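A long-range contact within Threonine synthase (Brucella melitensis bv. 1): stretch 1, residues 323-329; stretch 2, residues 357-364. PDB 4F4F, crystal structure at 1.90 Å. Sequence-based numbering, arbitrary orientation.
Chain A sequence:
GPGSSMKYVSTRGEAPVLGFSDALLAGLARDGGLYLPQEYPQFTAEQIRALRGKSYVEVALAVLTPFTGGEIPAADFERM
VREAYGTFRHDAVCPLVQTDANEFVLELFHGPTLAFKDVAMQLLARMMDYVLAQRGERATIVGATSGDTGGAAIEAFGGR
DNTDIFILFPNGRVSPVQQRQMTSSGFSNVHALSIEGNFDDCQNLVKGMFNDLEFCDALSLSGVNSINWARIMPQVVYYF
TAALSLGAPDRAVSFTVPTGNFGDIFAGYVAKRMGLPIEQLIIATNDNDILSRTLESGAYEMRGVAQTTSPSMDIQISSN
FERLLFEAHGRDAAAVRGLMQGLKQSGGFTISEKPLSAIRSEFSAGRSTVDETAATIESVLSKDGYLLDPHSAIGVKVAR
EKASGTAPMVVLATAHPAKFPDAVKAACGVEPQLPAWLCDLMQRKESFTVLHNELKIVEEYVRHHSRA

Stretch 1, residues 323-329: RLLFEAH
Stretch 2 357-364: SAIRSEFS

A helix and a helix-to-strand segment of threonine synthase, at least 30 residues apart in sequence wherever they touch, cross obliquely and pack mainly through apolar side chains; no hydrogen bond joins them. Helix 323-328 and the helix of stretch 2 run with their N-to-C directions 111° apart, their axes 9.8 Å at closest approach; phi/psi stay near -65/-40 from Arg323 through Glu327 (Ala328 -65/-28) and from Ser357 through Ile359. The register is set by two alanines: Ala328 CA lies 5.8 Å from Ala358 CA. The backbones come close here, Ala328 CB standing 4.5 Å from Ala358 CB and Ala328 O 4.1 Å from Ala358 CB.

Ile359 is the central bump of stretch 2. Its CA-to-CB bond points sideways, but the m,t rotamer (chi1 -71°, chi2 161°) brings the end of the chain nearer stretch 1, into a hollow lined by Leu324, Leu325 and Ala328. Ile359 CG1 sits 3.6 Å from Ala328 CB and 4.1 Å from Leu324 CD2, while Ile359 CD1 reaches to 4.3 Å from Leu325 CD2. Leu325 (m,t) starts away from stretch 2, and its end swings back to make this looser contact.

Leu324 points toward stretch 2 in the t,p rotamer and touches both Ile359 and Phe363. Its CD2 lies over one face of the Phe363 ring, 3.8 Å from the centroid and 23° off the normal, a CH-pi contact; the closest pair is Leu324 CD2 to Phe363 CE1, 3.5 Å. Phe363 (phi/psi -129/147, chi1 -66°, chi2 84°) is extended, and its N still bonds back to Ile359 O at 2.9 Å. Ser364 (-134/177) continues as strand.

Within stretch 1, Ala328 N to Leu324 O (2.8 Å) keeps the helical turn. His329, first to leave helical phi/psi (-91/15), has chi1 -72° and folds back so that His329 ND1 donates to Leu325 O at 2.6 Å. In all, 254 Å² is buried, summed over both sides.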

# COMPACT_ATOMS: atom_id res chain seq x y z
N ARG A 323 11.04 8.40 -1.54
CA ARG A 323 11.97 7.37 -1.11
C ARG A 323 12.88 6.99 -2.28
O ARG A 323 14.12 6.87 -2.12
CB ARG A 323 11.25 6.16 -0.52
CG ARG A 323 10.78 6.35 0.89
CD ARG A 323 9.99 5.15 1.40
NE ARG A 323 9.94 5.10 2.86
CZ ARG A 323 8.89 5.44 3.61
NH1 ARG A 323 7.74 5.84 3.08
NH2 ARG A 323 8.97 5.38 4.92
N LEU A 324 12.31 6.86 -3.48
CA LEU A 324 13.16 6.54 -4.62
C LEU A 324 14.07 7.72 -4.98
O LEU A 324 15.24 7.51 -5.35
CB LEU A 324 12.37 6.09 -5.85
CG LEU A 324 13.17 5.83 -7.15
CD1 LEU A 324 14.23 4.75 -6.95
CD2 LEU A 324 12.24 5.45 -8.28
N LEU A 325 13.53 8.94 -4.92
CA LEU A 325 14.36 10.11 -5.18
C LEU A 325 15.63 10.10 -4.32
O LEU A 325 16.72 10.42 -4.79
CB LEU A 325 13.58 11.41 -4.92
CG LEU A 325 12.53 11.79 -5.95
CD1 LEU A 325 11.74 13.04 -5.53
CD2 LEU A 325 13.16 12.01 -7.32
N PHE A 326 15.48 9.80 -3.04
CA PHE A 326 16.60 9.76 -2.09
C PHE A 326 17.64 8.75 -2.57
O PHE A 326 18.82 9.08 -2.67
CB PHE A 326 16.08 9.38 -0.69
CG PHE A 326 17.09 9.42 0.42
CD1 PHE A 326 17.77 10.58 0.72
CD2 PHE A 326 17.31 8.29 1.22
CE1 PHE A 326 18.67 10.62 1.80
CE2 PHE A 326 18.18 8.33 2.29
CZ PHE A 326 18.87 9.49 2.58
N GLU A 327 17.19 7.55 -2.91
CA GLU A 327 18.12 6.51 -3.36
C GLU A 327 18.82 6.90 -4.67
O GLU A 327 20.04 6.72 -4.84
CB GLU A 327 17.39 5.17 -3.51
CG GLU A 327 16.73 4.67 -2.23
CD GLU A 327 17.70 4.15 -1.22
OE1 GLU A 327 18.95 4.35 -1.39
OE2 GLU A 327 17.21 3.58 -0.23
N ALA A 328 18.04 7.46 -5.60
CA ALA A 328 18.53 7.84 -6.91
C ALA A 328 19.59 8.96 -6.86
O ALA A 328 20.48 9.02 -7.73
CB ALA A 328 17.38 8.21 -7.82
N HIS A 329 19.52 9.82 -5.82
CA HIS A 329 20.48 10.91 -5.62
C HIS A 329 21.64 10.48 -4.77
O HIS A 329 22.35 11.30 -4.21
CB HIS A 329 19.78 12.13 -5.01
CG HIS A 329 18.85 12.85 -5.96
ND1 HIS A 329 17.64 12.36 -6.31
CD2 HIS A 329 19.00 14.04 -6.66
CE1 HIS A 329 17.05 13.19 -7.19
NE2 HIS A 329 17.89 14.21 -7.43
N SER A 357 18.83 9.35 -14.79
CA SER A 357 19.39 8.16 -15.44
C SER A 357 19.36 6.96 -14.52
O SER A 357 19.08 5.84 -14.98
CB SER A 357 20.84 8.37 -15.88
OG SER A 357 20.92 9.31 -16.90
N ALA A 358 19.66 7.17 -13.24
CA ALA A 358 19.63 6.06 -12.29
C ALA A 358 18.20 5.50 -12.19
O ALA A 358 18.02 4.30 -12.12
CB ALA A 358 20.12 6.48 -10.92
N ILE A 359 17.19 6.38 -12.19
CA ILE A 359 15.80 5.92 -12.11
C ILE A 359 15.47 5.13 -13.36
O ILE A 359 14.93 4.02 -13.30
CB ILE A 359 14.81 7.10 -11.89
CG1 ILE A 359 14.98 7.63 -10.46
CG2 ILE A 359 13.39 6.65 -12.15
CD1 ILE A 359 14.45 9.05 -10.22
N ARG A 360 15.86 5.68 -14.51
CA ARG A 360 15.52 5.04 -15.78
C ARG A 360 16.23 3.70 -16.01
O ARG A 360 15.74 2.85 -16.79
CB ARG A 360 15.80 5.97 -16.93
CG ARG A 360 14.87 7.16 -17.00
CD ARG A 360 15.46 8.17 -17.98
NE ARG A 360 14.47 9.17 -18.36
CZ ARG A 360 14.74 10.32 -18.97
NH1 ARG A 360 15.99 10.64 -19.27
NH2 ARG A 360 13.75 11.16 -19.25
N SER A 361 17.37 3.52 -15.34
CA SER A 361 18.12 2.29 -15.45
C SER A 361 17.42 1.12 -14.78
O SER A 361 17.73 -0.03 -15.10
CB SER A 361 19.54 2.45 -14.89
OG SER A 361 19.55 2.36 -13.50
N GLU A 362 16.51 1.40 -13.84
CA GLU A 362 15.83 0.34 -13.12
C GLU A 362 14.30 0.32 -13.26
O GLU A 362 13.67 -0.71 -12.95
CB GLU A 362 16.21 0.42 -11.64
CG GLU A 362 17.73 0.40 -11.42
CD GLU A 362 18.03 0.12 -9.96
OE1 GLU A 362 18.43 1.04 -9.25
OE2 GLU A 362 17.78 -1.01 -9.51
N PHE A 363 13.71 1.42 -13.72
CA PHE A 363 12.26 1.59 -13.80
C PHE A 363 11.87 2.03 -15.19
O PHE A 363 12.63 2.73 -15.86
CB PHE A 363 11.75 2.68 -12.81
CG PHE A 363 11.93 2.34 -11.36
CD1 PHE A 363 13.13 2.60 -10.72
CD2 PHE A 363 10.89 1.78 -10.64
CE1 PHE A 363 13.32 2.26 -9.40
CE2 PHE A 363 11.05 1.47 -9.29
CZ PHE A 363 12.26 1.71 -8.68
N SER A 364 10.69 1.61 -15.64
CA SER A 364 9.98 2.29 -16.71
C SER A 364 8.51 2.47 -16.32
O SER A 364 8.10 2.07 -15.24
CB SER A 364 10.16 1.60 -18.06
OG SER A 364 9.84 0.28 -17.96